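Local coordinates for protein ALDH21) (PDB 5MZ5) that oxidises succinic semialdehyde with NADP(+) as the cofactor, as a member of the aldehyde dehydrogenase family, at residues N289-Y297 with Y425-C435; Y40-P48 with L219-H229. All coordinates share one frame; numbering follows the deposited sequence.

How the contacts relate
From the N terminus the chain first lays down residues 40-48, and contact 2 closes when helix 219-229 packs against them, 170 residues later. That loop carries Ser-186, Trp-188, Lys-212 and Ser-215, which bind NADP(+). Contact 1 opens only at 289-297 and closes at 425-435, spanning 127 residues that include Cys-320, which binds both succinate and cofactor. The two loops therefore follow in series, neither enclosing nor crossing the other. Contact 2 ties an N-terminal hairpin to the Rossmann-type cofactor domain, while contact 1 joins strand and helix within the catalytic domain. Their centres lie about 45 Å apart, on opposite sides of the chain's centre.

Contact 1: residues N289-Y297 with Y425-C435; sequences NAPCIVDDY and YSDFKEAVKEC
Tyr-425, the last residue of strand 419-425, reaches across to Asp-295 and gives its OH to OD1 at 2.6 Å, on the anti side of a carboxylate turned only 13° from the ring plane. A chi1 of 72° sets CG between the backbone N and the carbonyl carbon, and the ring comes to rest over Ala-431 CB. The same OH sits 3.2 Å from Ile-293 CG2. A phenylalanine here would probably leave Asp-295 OD1 without this donor and take away the oxygen that touches Ile-293 CG2. Next, Asp-427 N-caps the helix through OD2 to Glu-430 N, and Phe-428 brings CE1 to 4.2 Å from Ile-293 CG2. Small Ala-431 lets Ile-293 CD1 come to 3.9 Å from its CB, while Val-432 CG2 meets CD1 at 3.8 Å. At Cys-435, SG lies 3.5 Å from Ile-293 CG1, and CB packs 3.6 Å from Pro-291 CG. Strand 290-294 and helix 428-435 run nearly antiparallel (168°), as fits the beta-alpha-beta crossover from strand 419-425 to strand 443-447. Branched Ile-293 thus fills an apolar interface with one polar end, where Lys-453 forms a salt bridge with Asp-295 OD2 and would probably favour an ionised carboxylate.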
loop_
_atom_site.group_PDB
_atom_site.type_symbol
_atom_site.label_atom_id
_atom_site.label_comp_id
_atom_site.label_asym_id
_atom_site.label_seq_id
_atom_site.Cartn_x
_atom_site.Cartn_y
_atom_site.Cartn_z
ATOM N N ASN A 289 23.964 -6.030 21.100
ATOM C CA ASN A 289 25.394 -5.727 21.300
ATOM C C ASN A 289 25.733 -4.855 20.091
ATOM O O ASN A 289 26.446 -5.271 19.167
ATOM C CB ASN A 289 26.231 -7.013 21.379
ATOM C CG ASN A 289 27.714 -6.839 21.593
ATOM O OD1 ASN A 289 28.292 -5.746 21.447
ATOM N ND2 ASN A 289 28.366 -7.931 21.937
ATOM N N ALA A 290 25.131 -3.650 20.094
ATOM C CA ALA A 290 25.174 -2.697 19.001
ATOM C C ALA A 290 26.542 -2.078 18.699
ATOM O O ALA A 290 27.160 -1.421 19.546
ATOM C CB ALA A 290 24.149 -1.600 19.216
ATOM N N PRO A 291 26.979 -2.239 17.431
ATOM C CA PRO A 291 28.231 -1.612 16.999
ATOM C C PRO A 291 27.986 -0.277 16.251
ATOM O O PRO A 291 26.889 -0.006 15.764
ATOM C CB PRO A 291 28.808 -2.661 16.056
ATOM C CG PRO A 291 27.580 -3.298 15.430
ATOM C CD PRO A 291 26.399 -3.061 16.353
ATOM N N CYS A 292 29.031 0.532 16.113
ATOM C CA CYS A 292 28.975 1.764 15.326
ATOM C C CYS A 292 30.274 1.908 14.563
ATOM O O CYS A 292 31.338 1.737 15.147
ATOM C CB CYS A 292 28.694 2.997 16.190
ATOM S SG CYS A 292 28.397 4.524 15.247
ATOM N N ILE A 293 30.175 2.210 13.259
ATOM C CA ILE A 293 31.306 2.491 12.385
ATOM C C ILE A 293 31.446 4.019 12.262
ATOM O O ILE A 293 30.463 4.701 11.997
ATOM C CB ILE A 293 31.153 1.834 10.984
ATOM C CG1 ILE A 293 31.195 0.299 11.082
ATOM C CG2 ILE A 293 32.241 2.354 10.008
ATOM C CD1 ILE A 293 31.009 -0.467 9.759
ATOM N N VAL A 294 32.659 4.540 12.465
ATOM C CA VAL A 294 32.977 5.948 12.270
ATOM C C VAL A 294 33.981 5.985 11.109
ATOM O O VAL A 294 35.152 5.686 11.303
ATOM C CB VAL A 294 33.472 6.682 13.559
ATOM C CG1 VAL A 294 33.922 8.124 13.254
ATOM C CG2 VAL A 294 32.388 6.679 14.625
ATOM N N ASP A 295 33.488 6.271 9.887
ATOM C CA ASP A 295 34.332 6.356 8.688
ATOM C C ASP A 295 34.530 7.802 8.232
ATOM O O ASP A 295 35.333 8.063 7.349
ATOM C CB ASP A 295 33.776 5.469 7.545
ATOM C CG ASP A 295 34.829 5.034 6.529
ATOM O OD1 ASP A 295 35.742 4.266 6.903
ATOM O OD2 ASP A 295 34.714 5.426 5.358
ATOM N N ASP A 296 33.810 8.737 8.864
ATOM C CA ASP A 296 33.809 10.181 8.602
ATOM C C ASP A 296 33.190 10.899 9.802
ATOM O O ASP A 296 32.580 10.255 10.657
ATOM C CB ASP A 296 32.952 10.511 7.342
ATOM C CG ASP A 296 33.674 10.444 6.007
ATOM O OD1 ASP A 296 34.745 11.086 5.873
ATOM O OD2 ASP A 296 33.142 9.811 5.080
ATOM N N TYR A 297 33.314 12.237 9.843
ATOM C CA TYR A 297 32.691 13.091 10.860
ATOM C C TYR A 297 31.514 13.738 10.150
ATOM O O TYR A 297 31.711 14.401 9.127
ATOM C CB TYR A 297 33.657 14.172 11.387
ATOM C CG TYR A 297 34.981 13.669 11.915
ATOM C CD1 TYR A 297 35.086 12.418 12.523
ATOM C CD2 TYR A 297 36.116 14.475 11.881
ATOM C CE1 TYR A 297 36.305 11.950 13.003
ATOM C CE2 TYR A 297 37.337 14.027 12.382
ATOM C CZ TYR A 297 37.425 12.765 12.950
ATOM O OH TYR A 297 38.619 12.314 13.448
ATOM N N TYR A 425 40.079 0.092 12.648
ATOM C CA TYR A 425 40.007 -0.721 11.436
ATOM C C TYR A 425 40.685 0.027 10.288
ATOM O O TYR A 425 40.815 1.258 10.338
ATOM C CB TYR A 425 38.551 -1.163 11.091
ATOM C CG TYR A 425 37.676 -0.041 10.583
ATOM C CD1 TYR A 425 37.683 0.321 9.240
ATOM C CD2 TYR A 425 36.833 0.655 11.444
ATOM C CE1 TYR A 425 36.900 1.371 8.771
ATOM C CE2 TYR A 425 36.010 1.681 10.980
ATOM C CZ TYR A 425 36.050 2.036 9.643
ATOM O OH TYR A 425 35.293 3.085 9.200
ATOM N N SER A 426 41.104 -0.721 9.259
ATOM C CA SER A 426 41.731 -0.150 8.065
ATOM C C SER A 426 40.872 -0.410 6.828
ATOM O O SER A 426 40.935 0.368 5.871
ATOM C CB SER A 426 43.134 -0.723 7.858
ATOM O OG SER A 426 43.126 -2.143 7.866
ATOM N N ASP A 427 40.097 -1.515 6.839
ATOM C CA ASP A 427 39.227 -1.892 5.727
ATOM C C ASP A 427 37.745 -1.795 6.120
ATOM O O ASP A 427 37.325 -2.410 7.101
ATOM C CB ASP A 427 39.586 -3.298 5.211
ATOM C CG ASP A 427 38.819 -3.700 3.963
ATOM O OD1 ASP A 427 39.013 -3.057 2.920
ATOM O OD2 ASP A 427 38.029 -4.653 4.036
ATOM N N PHE A 428 36.961 -1.023 5.349
ATOM C CA PHE A 428 35.534 -0.807 5.576
ATOM C C PHE A 428 34.719 -2.116 5.550
ATOM O O PHE A 428 33.898 -2.324 6.442
ATOM C CB PHE A 428 34.954 0.250 4.597
ATOM C CG PHE A 428 33.471 0.467 4.778
ATOM C CD1 PHE A 428 32.987 1.233 5.832
ATOM C CD2 PHE A 428 32.552 -0.126 3.914
ATOM C CE1 PHE A 428 31.609 1.405 6.016
ATOM C CE2 PHE A 428 31.177 0.057 4.094
ATOM C CZ PHE A 428 30.714 0.813 5.148
ATOM N N LYS A 429 34.934 -2.976 4.525
ATOM C CA LYS A 429 34.242 -4.257 4.373
ATOM C C LYS A 429 34.470 -5.125 5.625
ATOM O O LYS A 429 33.534 -5.776 6.106
ATOM C CB LYS A 429 34.759 -5.005 3.137
ATOM C CG LYS A 429 34.008 -4.693 1.859
ATOM C CD LYS A 429 34.725 -5.297 0.638
ATOM C CE LYS A 429 33.850 -5.779 -0.509
ATOM N NZ LYS A 429 33.445 -4.695 -1.448
ATOM N N GLU A 430 35.711 -5.092 6.162
ATOM C CA GLU A 430 36.121 -5.817 7.363
ATOM C C GLU A 430 35.447 -5.267 8.601
ATOM O O GLU A 430 35.097 -6.045 9.480
ATOM C CB GLU A 430 37.653 -5.818 7.522
ATOM C CG GLU A 430 38.358 -6.808 6.606
ATOM C CD GLU A 430 38.030 -8.278 6.798
ATOM O OE1 GLU A 430 38.005 -8.751 7.958
ATOM O OE2 GLU A 430 37.812 -8.964 5.775
ATOM N N ALA A 431 35.260 -3.933 8.675
ATOM C CA ALA A 431 34.570 -3.283 9.789
ATOM C C ALA A 431 33.101 -3.757 9.829
ATOM O O ALA A 431 32.609 -4.062 10.914
ATOM C CB ALA A 431 34.637 -1.761 9.653
ATOM N N VAL A 432 32.425 -3.850 8.641
ATOM C CA VAL A 432 31.039 -4.315 8.509
ATOM C C VAL A 432 30.939 -5.780 8.980
ATOM O O VAL A 432 30.033 -6.119 9.744
ATOM C CB VAL A 432 30.473 -4.121 7.068
ATOM C CG1 VAL A 432 29.068 -4.730 6.931
ATOM C CG2 VAL A 432 30.460 -2.643 6.671
ATOM N N LYS A 433 31.889 -6.621 8.536
ATOM C CA LYS A 433 32.002 -8.022 8.908
ATOM C C LYS A 433 32.178 -8.148 10.447
ATOM O O LYS A 433 31.537 -8.997 11.072
ATOM C CB LYS A 433 33.178 -8.677 8.155
ATOM C CG LYS A 433 33.257 -10.188 8.350
ATOM C CD LYS A 433 34.449 -10.806 7.634
ATOM C CE LYS A 433 34.512 -12.285 7.904
ATOM N NZ LYS A 433 35.630 -12.924 7.158
ATOM N N GLU A 434 32.989 -7.264 11.053
ATOM C CA GLU A 434 33.196 -7.271 12.492
ATOM C C GLU A 434 31.955 -6.797 13.266
ATOM O O GLU A 434 31.692 -7.302 14.361
ATOM C CB GLU A 434 34.469 -6.499 12.892
ATOM C CG GLU A 434 34.970 -6.825 14.288
ATOM C CD GLU A 434 35.140 -8.285 14.675
ATOM O OE1 GLU A 434 35.293 -9.149 13.779
ATOM O OE2 GLU A 434 35.154 -8.559 15.895
ATOM N N CYS A 435 31.187 -5.844 12.689
ATOM C CA CYS A 435 29.912 -5.377 13.257
ATOM C C CYS A 435 28.954 -6.557 13.384
ATOM O O CYS A 435 28.256 -6.673 14.391
ATOM C CB CYS A 435 29.306 -4.276 12.388
ATOM S SG CYS A 435 30.067 -2.663 12.632
#

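Contact 2: residues Y40-P48 with L219-H229; sequences YNIFLASKP and LSALILGEILH
Phe-43 lays one ring face on the backbone of Gly-225, whose CA stands 3.9 Å from the ring centroid in a CH-pi contact; a beta hairpin with a type I' turn, Leu-44 to Lys-47, is here packed on a helix of the Rossmann-type cofactor domain. Glycine suits the spot because a CB would lie 2.5 Å from Phe-43 CD2. Leu-222 fills the neighbouring position, its CD2 lying 4.1 Å from Ile-42 CG2, the two side chains running side by side. Farther toward the start of the helix, Tyr-40 receives Leu-219 CD2 almost centrally over one face, 3.7 Å from the centroid and 11° off the normal. With CG beside the backbone N (chi1 -71°) and the chain extended beyond it, Glu-226 passes its CG by Phe-43 CZ and carries its carboxylate to the polar edge of the contact. There OE1 accepts from a water that in turn accepts from Asn-41 N, while OE2 forms a salt bridge with Arg-114. Just past the turn, Pro-48 CD packs over one face of the His-229 imidazole, a flat surface for its ring CH. The same imidazole donates from ND1 to Ser-46 O, 2.8 Å away and in the carbonyl plane, with an angle of 148° at the hydrogen.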
loop_
_atom_site.group_PDB
_atom_site.type_symbol
_atom_site.label_atom_id
_atom_site.label_comp_id
_atom_site.label_asym_id
_atom_site.label_seq_id
_atom_site.Cartn_x
_atom_site.Cartn_y
_atom_site.Cartn_z
ATOM N N TYR A 40 -0.206 1.820 46.219
ATOM C CA TYR A 40 -0.781 1.788 44.883
ATOM C C TYR A 40 -1.800 0.661 44.806
ATOM O O TYR A 40 -1.818 -0.231 45.652
ATOM C CB TYR A 40 0.325 1.552 43.828
ATOM C CG TYR A 40 1.131 2.783 43.485
ATOM C CD1 TYR A 40 2.134 3.247 44.337
ATOM C CD2 TYR A 40 0.914 3.471 42.293
ATOM C CE1 TYR A 40 2.876 4.385 44.027
ATOM C CE2 TYR A 40 1.665 4.599 41.963
ATOM C CZ TYR A 40 2.642 5.053 42.837
ATOM O OH TYR A 40 3.384 6.162 42.537
ATOM N N ASN A 41 -2.638 0.708 43.782
ATOM C CA ASN A 41 -3.587 -0.346 43.497
ATOM C C ASN A 41 -3.105 -1.071 42.260
ATOM O O ASN A 41 -2.366 -0.506 41.452
ATOM C CB ASN A 41 -4.972 0.235 43.195
ATOM C CG ASN A 41 -5.679 0.845 44.366
ATOM O OD1 ASN A 41 -6.091 2.001 44.315
ATOM N ND2 ASN A 41 -5.928 0.059 45.399
ATOM N N ILE A 42 -3.532 -2.320 42.111
ATOM C CA ILE A 42 -3.274 -3.114 40.920
ATOM C C ILE A 42 -4.595 -3.167 40.171
ATOM O O ILE A 42 -5.635 -2.822 40.747
ATOM C CB ILE A 42 -2.606 -4.490 41.186
ATOM C CG1 ILE A 42 -3.467 -5.395 42.094
ATOM C CG2 ILE A 42 -1.215 -4.262 41.773
ATOM C CD1 ILE A 42 -3.028 -6.884 42.192
ATOM N N PHE A 43 -4.559 -3.535 38.889
ATOM C CA PHE A 43 -5.770 -3.517 38.099
ATOM C C PHE A 43 -6.189 -4.895 37.684
ATOM O O PHE A 43 -5.455 -5.597 37.009
ATOM C CB PHE A 43 -5.631 -2.524 36.921
ATOM C CG PHE A 43 -5.553 -1.108 37.458
ATOM C CD1 PHE A 43 -6.711 -0.376 37.707
ATOM C CD2 PHE A 43 -4.326 -0.548 37.817
ATOM C CE1 PHE A 43 -6.641 0.904 38.273
ATOM C CE2 PHE A 43 -4.262 0.714 38.403
ATOM C CZ PHE A 43 -5.423 1.427 38.636
ATOM N N LEU A 44 -7.371 -5.293 38.149
ATOM C CA LEU A 44 -7.957 -6.599 37.898
ATOM C C LEU A 44 -9.286 -6.397 37.201
ATOM O O LEU A 44 -10.225 -5.861 37.803
ATOM C CB LEU A 44 -8.106 -7.373 39.223
ATOM C CG LEU A 44 -8.860 -8.713 39.198
ATOM C CD1 LEU A 44 -8.188 -9.708 38.285
ATOM C CD2 LEU A 44 -8.935 -9.314 40.592
ATOM N N ALA A 45 -9.352 -6.810 35.911
ATOM C CA ALA A 45 -10.534 -6.685 35.055
ATOM C C ALA A 45 -11.047 -5.221 35.059
ATOM O O ALA A 45 -12.231 -4.972 35.330
ATOM C CB ALA A 45 -11.620 -7.657 35.514
ATOM N N SER A 46 -10.097 -4.264 34.807
ATOM C CA SER A 46 -10.271 -2.797 34.716
ATOM C C SER A 46 -10.467 -2.063 36.046
ATOM O O SER A 46 -10.636 -0.838 36.051
ATOM C CB SER A 46 -11.423 -2.437 33.775
ATOM O OG SER A 46 -11.429 -3.228 32.601
ATOM N N LYS A 47 -10.464 -2.799 37.165
ATOM C CA LYS A 47 -10.774 -2.214 38.465
ATOM C C LYS A 47 -9.592 -2.177 39.442
ATOM O O LYS A 47 -8.820 -3.139 39.511
ATOM C CB LYS A 47 -12.004 -2.915 39.094
ATOM C CG LYS A 47 -13.240 -2.858 38.191
ATOM C CD LYS A 47 -14.529 -2.751 38.969
ATOM C CE LYS A 47 -15.709 -2.350 38.113
ATOM N NZ LYS A 47 -15.582 -0.974 37.542
ATOM N N PRO A 48 -9.442 -1.063 40.206
ATOM C CA PRO A 48 -8.354 -0.997 41.189
ATOM C C PRO A 48 -8.619 -1.938 42.368
ATOM O O PRO A 48 -9.731 -1.971 42.889
ATOM C CB PRO A 48 -8.354 0.474 41.633
ATOM C CG PRO A 48 -9.734 0.946 41.409
ATOM C CD PRO A 48 -10.284 0.158 40.248
ATOM N N LEU A 219 5.284 0.842 38.784
ATOM C CA LEU A 219 4.467 2.032 39.010
ATOM C C LEU A 219 4.050 2.761 37.761
ATOM O O LEU A 219 2.951 3.307 37.747
ATOM C CB LEU A 219 5.137 2.998 39.995
ATOM C CG LEU A 219 5.728 2.387 41.260
ATOM C CD1 LEU A 219 6.461 3.441 42.033
ATOM C CD2 LEU A 219 4.648 1.681 42.123
ATOM N N SER A 220 4.908 2.773 36.724
ATOM C CA SER A 220 4.640 3.417 35.431
ATOM C C SER A 220 3.488 2.711 34.745
ATOM O O SER A 220 2.584 3.370 34.205
ATOM C CB SER A 220 5.882 3.404 34.544
ATOM O OG SER A 220 6.854 4.284 35.074
ATOM N N ALA A 221 3.502 1.363 34.806
ATOM C CA ALA A 221 2.424 0.547 34.265
ATOM C C ALA A 221 1.130 0.751 35.065
ATOM O O ALA A 221 0.049 0.771 34.484
ATOM C CB ALA A 221 2.817 -0.909 34.281
ATOM N N LEU A 222 1.248 0.934 36.387
ATOM C CA LEU A 222 0.099 1.118 37.263
ATOM C C LEU A 222 -0.554 2.480 37.073
ATOM O O LEU A 222 -1.762 2.584 37.244
ATOM C CB LEU A 222 0.448 0.831 38.742
ATOM C CG LEU A 222 0.791 -0.651 39.063
ATOM C CD1 LEU A 222 1.333 -0.786 40.491
ATOM C CD2 LEU A 222 -0.414 -1.590 38.824
ATOM N N ILE A 223 0.240 3.504 36.678
ATOM C CA ILE A 223 -0.237 4.842 36.337
ATOM C C ILE A 223 -1.056 4.728 35.045
ATOM O O ILE A 223 -2.149 5.291 34.994
ATOM C CB ILE A 223 0.908 5.909 36.272
ATOM C CG1 ILE A 223 1.477 6.200 37.691
ATOM C CG2 ILE A 223 0.431 7.214 35.614
ATOM C CD1 ILE A 223 2.880 7.004 37.711
ATOM N N LEU A 224 -0.589 3.924 34.051
ATOM C CA LEU A 224 -1.372 3.704 32.818
ATOM C C LEU A 224 -2.722 3.050 33.162
ATOM O O LEU A 224 -3.741 3.472 32.628
ATOM C CB LEU A 224 -0.630 2.921 31.711
ATOM C CG LEU A 224 0.441 3.692 30.916
ATOM C CD1 LEU A 224 1.248 2.745 30.012
ATOM C CD2 LEU A 224 -0.165 4.847 30.074
ATOM N N GLY A 225 -2.701 2.133 34.135
ATOM C CA GLY A 225 -3.857 1.436 34.690
ATOM C C GLY A 225 -4.863 2.383 35.307
ATOM O O GLY A 225 -6.054 2.247 35.037
ATOM N N GLU A 226 -4.386 3.399 36.080
ATOM C CA GLU A 226 -5.225 4.432 36.702
ATOM C C GLU A 226 -5.922 5.247 35.615
ATOM O O GLU A 226 -7.123 5.531 35.716
ATOM C CB GLU A 226 -4.390 5.391 37.562
ATOM C CG GLU A 226 -3.844 4.828 38.857
ATOM C CD GLU A 226 -2.801 5.708 39.528
ATOM O OE1 GLU A 226 -1.928 5.143 40.224
ATOM O OE2 GLU A 226 -2.841 6.949 39.350
ATOM N N ILE A 227 -5.149 5.638 34.589
ATOM C CA ILE A 227 -5.635 6.405 33.446
ATOM C C ILE A 227 -6.716 5.587 32.709
ATOM O O ILE A 227 -7.809 6.086 32.501
ATOM C CB ILE A 227 -4.448 6.812 32.524
ATOM C CG1 ILE A 227 -3.535 7.847 33.225
ATOM C CG2 ILE A 227 -4.941 7.291 31.141
ATOM C CD1 ILE A 227 -2.141 8.006 32.636
ATOM N N LEU A 228 -6.419 4.316 32.391
ATOM C CA LEU A 228 -7.312 3.422 31.666
ATOM C C LEU A 228 -8.609 3.134 32.388
ATOM O O LEU A 228 -9.649 3.058 31.747
ATOM C CB LEU A 228 -6.589 2.113 31.287
ATOM C CG LEU A 228 -5.503 2.208 30.224
ATOM C CD1 LEU A 228 -4.858 0.866 30.022
ATOM C CD2 LEU A 228 -6.055 2.750 28.904
ATOM N N HIS A 229 -8.547 3.005 33.725
ATOM C CA HIS A 229 -9.688 2.754 34.602
ATOM C C HIS A 229 -10.774 3.834 34.482
ATOM O O HIS A 229 -11.950 3.513 34.556
ATOM C CB HIS A 229 -9.200 2.606 36.065
ATOM C CG HIS A 229 -10.300 2.666 37.081
ATOM N ND1 HIS A 229 -11.298 1.688 37.135
ATOM C CD2 HIS A 229 -10.561 3.607 38.018
ATOM C CE1 HIS A 229 -12.120 2.068 38.100
ATOM N NE2 HIS A 229 -11.717 3.209 38.666
HETATM O O HOH W 1 -2.837 2.510 41.590
#